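Local atomic coordinates of sulfite dehydrogenase (PDB entry 2XTS), a protein that oxidises protein-bound sulfane sulfur as the molybdenum-carrying subunit of a molybdohaem enzyme that works with a cytochrome partner. Residues V261-P273 with L340-Q352. Numbering follows the deposited sequence.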
loop_
_atom_site.group_PDB
_atom_site.type_symbol
_atom_site.label_atom_id
_atom_site.label_comp_id
_atom_site.label_asym_id
_atom_site.label_seq_id
_atom_site.Cartn_x
_atom_site.Cartn_y
_atom_site.Cartn_z
ATOM N N VAL A 261 2.119 -25.038 6.291
ATOM C CA VAL A 261 2.958 -23.889 6.638
ATOM C C VAL A 261 4.081 -23.672 5.632
ATOM O O VAL A 261 4.639 -24.614 5.053
ATOM C CB VAL A 261 3.521 -23.896 8.100
ATOM C CG1 VAL A 261 3.832 -22.468 8.571
ATOM C CG2 VAL A 261 2.560 -24.475 9.078
ATOM N N MET A 262 4.371 -22.395 5.409
ATOM C CA MET A 262 5.492 -21.957 4.596
ATOM C C MET A 262 6.684 -21.695 5.531
ATOM O O MET A 262 6.598 -20.902 6.464
ATOM C CB MET A 262 5.111 -20.706 3.802
ATOM C CG MET A 262 3.913 -20.878 2.892
ATOM S SD MET A 262 4.143 -22.183 1.655
ATOM C CE MET A 262 5.242 -21.374 0.493
ATOM N N ASP A 263 7.813 -22.333 5.263
ATOM C CA ASP A 263 8.969 -22.233 6.149
ATOM C C ASP A 263 9.819 -20.975 5.882
ATOM O O ASP A 263 9.703 -20.320 4.837
ATOM C CB ASP A 263 9.831 -23.493 6.010
ATOM C CG ASP A 263 9.138 -24.756 6.501
ATOM O OD1 ASP A 263 8.338 -24.694 7.456
ATOM O OD2 ASP A 263 9.427 -25.822 5.925
ATOM N N ALA A 264 10.704 -20.665 6.829
ATOM C CA ALA A 264 11.540 -19.472 6.746
ATOM C C ALA A 264 12.315 -19.425 5.450
ATOM O O ALA A 264 12.908 -20.415 5.019
ATOM C CB ALA A 264 12.493 -19.390 7.938
ATOM N N LYS A 265 12.339 -18.235 4.853
ATOM C CA LYS A 265 12.865 -18.062 3.534
ATOM C C LYS A 265 13.379 -16.634 3.384
ATOM O O LYS A 265 12.975 -15.735 4.101
ATOM C CB LYS A 265 11.733 -18.331 2.536
ATOM C CG LYS A 265 12.134 -18.455 1.099
ATOM C CD LYS A 265 10.992 -19.055 0.298
ATOM C CE LYS A 265 11.237 -19.026 -1.186
ATOM N NZ LYS A 265 10.185 -19.762 -1.950
ATOM N N SER A 266 14.240 -16.424 2.410
ATOM C CA SER A 266 14.744 -15.097 2.094
ATOM C C SER A 266 15.268 -15.039 0.693
ATOM O O SER A 266 15.614 -16.053 0.091
ATOM C CB SER A 266 15.871 -14.667 3.029
ATOM O OG SER A 266 17.060 -15.396 2.802
ATOM N N VAL A 267 15.398 -13.824 0.199
ATOM C CA VAL A 267 16.035 -13.568 -1.080
ATOM C C VAL A 267 16.597 -12.157 -1.100
ATOM O O VAL A 267 15.950 -11.226 -0.619
ATOM C CB VAL A 267 15.088 -13.805 -2.304
ATOM C CG1 VAL A 267 13.858 -12.882 -2.281
ATOM C CG2 VAL A 267 15.864 -13.688 -3.618
ATOM N N ILE A 268 17.802 -12.008 -1.644
ATOM C CA ILE A 268 18.388 -10.715 -1.960
ATOM C C ILE A 268 17.733 -10.190 -3.242
ATOM O O ILE A 268 17.829 -10.793 -4.304
ATOM C CB ILE A 268 19.918 -10.833 -2.108
ATOM C CG1 ILE A 268 20.531 -11.122 -0.727
ATOM C CG2 ILE A 268 20.498 -9.547 -2.682
ATOM C CD1 ILE A 268 21.994 -11.624 -0.767
ATOM N N THR A 269 17.054 -9.050 -3.132
ATOM C CA THR A 269 16.367 -8.454 -4.276
ATOM C C THR A 269 17.263 -7.525 -5.074
ATOM O O THR A 269 17.008 -7.307 -6.245
ATOM C CB THR A 269 15.082 -7.745 -3.820
ATOM O OG1 THR A 269 15.395 -6.754 -2.837
ATOM C CG2 THR A 269 14.133 -8.749 -3.179
ATOM N N SER A 270 18.308 -6.995 -4.445
ATOM C CA SER A 270 19.319 -6.278 -5.183
ATOM C C SER A 270 20.642 -6.298 -4.449
ATOM O O SER A 270 20.691 -6.184 -3.261
ATOM C CB SER A 270 18.909 -4.841 -5.442
ATOM O OG SER A 270 19.033 -4.076 -4.270
ATOM N N PRO A 271 21.732 -6.521 -5.202
ATOM C CA PRO A 271 21.812 -6.890 -6.619
ATOM C C PRO A 271 21.079 -8.196 -6.900
ATOM O O PRO A 271 20.958 -9.050 -6.026
ATOM C CB PRO A 271 23.325 -7.080 -6.864
ATOM C CG PRO A 271 23.997 -6.452 -5.750
ATOM C CD PRO A 271 23.061 -6.518 -4.574
ATOM N N SER A 272 20.599 -8.329 -8.127
ATOM C CA SER A 272 19.956 -9.550 -8.593
ATOM C C SER A 272 20.006 -9.499 -10.124
ATOM O O SER A 272 20.403 -8.480 -10.687
ATOM C CB SER A 272 18.522 -9.679 -8.044
ATOM O OG SER A 272 17.695 -8.631 -8.538
ATOM N N PRO A 273 19.575 -10.567 -10.822
ATOM C CA PRO A 273 19.769 -10.531 -12.282
ATOM C C PRO A 273 19.116 -9.363 -13.024
ATOM O O PRO A 273 19.674 -8.896 -14.007
ATOM C CB PRO A 273 19.191 -11.871 -12.741
ATOM C CG PRO A 273 19.474 -12.778 -11.558
ATOM C CD PRO A 273 19.217 -11.914 -10.339
ATOM N N LEU A 340 26.579 -14.142 -3.763
ATOM C CA LEU A 340 25.723 -13.591 -2.715
ATOM C C LEU A 340 24.691 -14.610 -2.279
ATOM O O LEU A 340 24.055 -15.248 -3.118
ATOM C CB LEU A 340 24.968 -12.350 -3.207
ATOM C CG LEU A 340 25.766 -11.164 -3.722
ATOM C CD1 LEU A 340 24.825 -10.090 -4.196
ATOM C CD2 LEU A 340 26.709 -10.644 -2.646
ATOM N N GLN A 341 24.487 -14.714 -0.969
ATOM C CA GLN A 341 23.432 -15.536 -0.399
ATOM C C GLN A 341 22.849 -14.848 0.822
ATOM O O GLN A 341 23.555 -14.098 1.512
ATOM C CB GLN A 341 23.977 -16.885 0.051
ATOM C CG GLN A 341 24.552 -17.759 -1.036
ATOM C CD GLN A 341 24.999 -19.103 -0.528
ATOM O OE1 GLN A 341 25.305 -19.270 0.644
ATOM N NE2 GLN A 341 25.009 -20.087 -1.430
ATOM N N SER A 342 21.580 -15.129 1.100
ATOM C CA SER A 342 20.965 -14.728 2.333
ATOM C C SER A 342 20.353 -15.950 3.012
ATOM O O SER A 342 19.875 -16.885 2.345
ATOM C CB SER A 342 19.937 -13.630 2.107
ATOM O OG SER A 342 18.894 -14.021 1.233
ATOM N N ARG A 343 20.361 -15.925 4.337
ATOM C CA ARG A 343 19.879 -17.047 5.154
ATOM C C ARG A 343 19.048 -16.505 6.314
ATOM O O ARG A 343 19.593 -15.842 7.208
ATOM C CB ARG A 343 21.067 -17.854 5.674
ATOM C CG ARG A 343 20.750 -19.045 6.528
ATOM C CD ARG A 343 22.062 -19.725 6.942
ATOM N NE ARG A 343 22.846 -18.911 7.875
ATOM C CZ ARG A 343 24.080 -19.199 8.287
ATOM N NH1 ARG A 343 24.719 -20.261 7.809
ATOM N NH2 ARG A 343 24.697 -18.401 9.152
ATOM N N ALA A 344 17.740 -16.780 6.286
ATOM C CA ALA A 344 16.831 -16.326 7.335
ATOM C C ALA A 344 16.807 -17.242 8.550
ATOM O O ALA A 344 16.970 -18.461 8.418
ATOM C CB ALA A 344 15.436 -16.229 6.787
ATOM N N VAL A 345 16.574 -16.661 9.723
ATOM C CA VAL A 345 16.370 -17.385 10.959
ATOM C C VAL A 345 15.080 -16.862 11.553
ATOM O O VAL A 345 14.837 -15.657 11.560
ATOM C CB VAL A 345 17.522 -17.164 11.952
ATOM C CG1 VAL A 345 17.295 -18.011 13.233
ATOM C CG2 VAL A 345 18.866 -17.471 11.272
ATOM N N ASP A 346 14.205 -17.764 12.003
ATOM C CA ASP A 346 12.973 -17.332 12.645
ATOM C C ASP A 346 12.981 -17.611 14.148
ATOM O O ASP A 346 13.898 -18.228 14.683
ATOM C CB ASP A 346 11.710 -17.851 11.929
ATOM C CG ASP A 346 11.444 -19.318 12.114
ATOM O OD1 ASP A 346 11.804 -19.884 13.176
ATOM O OD2 ASP A 346 10.822 -19.894 11.192
ATOM N N GLU A 347 11.936 -17.152 14.824
ATOM C CA GLU A 347 11.884 -17.211 16.285
ATOM C C GLU A 347 11.831 -18.615 16.856
ATOM O O GLU A 347 12.020 -18.798 18.057
ATOM C CB GLU A 347 10.711 -16.396 16.820
ATOM C CG GLU A 347 9.361 -16.952 16.442
ATOM C CD GLU A 347 8.250 -16.136 17.059
ATOM O OE1 GLU A 347 7.599 -15.372 16.327
ATOM O OE2 GLU A 347 8.057 -16.219 18.300
ATOM N N THR A 348 11.533 -19.608 16.024
ATOM C CA THR A 348 11.585 -21.000 16.475
ATOM C C THR A 348 13.010 -21.551 16.490
ATOM O O THR A 348 13.241 -22.651 16.998
ATOM C CB THR A 348 10.733 -21.932 15.590
ATOM O OG1 THR A 348 11.379 -22.124 14.320
ATOM C CG2 THR A 348 9.280 -21.410 15.418
ATOM N N GLY A 349 13.963 -20.807 15.948
ATOM C CA GLY A 349 15.351 -21.251 15.807
ATOM C C GLY A 349 15.643 -21.876 14.450
ATOM O O GLY A 349 16.769 -22.191 14.137
ATOM N N TYR A 350 14.617 -22.071 13.639
ATOM C CA TYR A 350 14.775 -22.594 12.285
ATOM C C TYR A 350 15.639 -21.661 11.433
ATOM O O TYR A 350 15.365 -20.449 11.352
ATOM C CB TYR A 350 13.385 -22.777 11.663
ATOM C CG TYR A 350 13.362 -23.370 10.279
ATOM C CD1 TYR A 350 13.645 -22.597 9.162
ATOM C CD2 TYR A 350 12.970 -24.685 10.069
ATOM C CE1 TYR A 350 13.596 -23.133 7.889
ATOM C CE2 TYR A 350 12.899 -25.228 8.802
ATOM C CZ TYR A 350 13.205 -24.446 7.712
ATOM O OH TYR A 350 13.145 -24.962 6.419
ATOM N N VAL A 351 16.624 -22.259 10.776
ATOM C CA VAL A 351 17.557 -21.597 9.889
ATOM C C VAL A 351 17.284 -22.075 8.465
ATOM O O VAL A 351 17.295 -23.277 8.174
ATOM C CB VAL A 351 19.005 -21.913 10.250
ATOM C CG1 VAL A 351 19.953 -21.178 9.306
ATOM C CG2 VAL A 351 19.267 -21.574 11.728
ATOM N N GLN A 352 17.001 -21.127 7.582
ATOM C CA GLN A 352 16.774 -21.428 6.182
ATOM C C GLN A 352 17.841 -22.380 5.629
ATOM O O GLN A 352 19.018 -22.076 5.681
ATOM C CB GLN A 352 16.755 -20.127 5.373
ATOM C CG GLN A 352 16.326 -20.300 3.941
ATOM C CD GLN A 352 16.506 -19.032 3.116
ATOM O OE1 GLN A 352 16.909 -17.993 3.634
ATOM N NE2 GLN A 352 16.195 -19.106 1.826
HETATM O O HOH W 1 11.781 -27.213 6.515
HETATM O O HOH W 2 10.382 -22.025 9.545
HETATM O O HOH W 3 18.140 -17.172 0.140
HETATM O O HOH W 4 19.354 -14.476 -1.679
#
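Ser-266 OG, in the carbonyl plane of the Gln-352 amide, donates to a lone pair of OE1 at 2.7 Å. Ala-344 N makes another lone-pair bond to the same oxygen (3.0 Å, N-H...O 163°); two donors thus grip OE1, and with NE2 donating to Asn-371 O the amide's rotation is set from both ends. With CG anti to the backbone N (chi1 -171°) and the chain extended beyond it, Gln-352 runs past Ala-264 O to reach between the strands. Ser-342 OG stands 2.8 Å from Ser-266 OG, while a water bridges Ser-266 O and Ser-342 O. Apolar contacts continue the seam: Ile-268 CD1 meets Leu-340 CB at 3.9 Å, and Ala-264 CB approaches Tyr-350 CD1 obliquely at 3.6 Å. Further out, a second water joins Tyr-350 OH, hydrogen-bonded to Asn-371 ND2, to Asp-263, whose carboxylate also binds Tyr-156 and Arg-151 of the cytochrome chain. A lysine in place of Gln-352 would probably leave Ser-266 OG and Ala-344 N without their shared acceptor. The axes of 265-270 and 340-346 come within 5.7 Å, near-antiparallel (150°) but unpaired, consistent with a curled immunoglobulin-like (E-set) sheet closing; side chains and waters therefore supply the polar links across this buried interface.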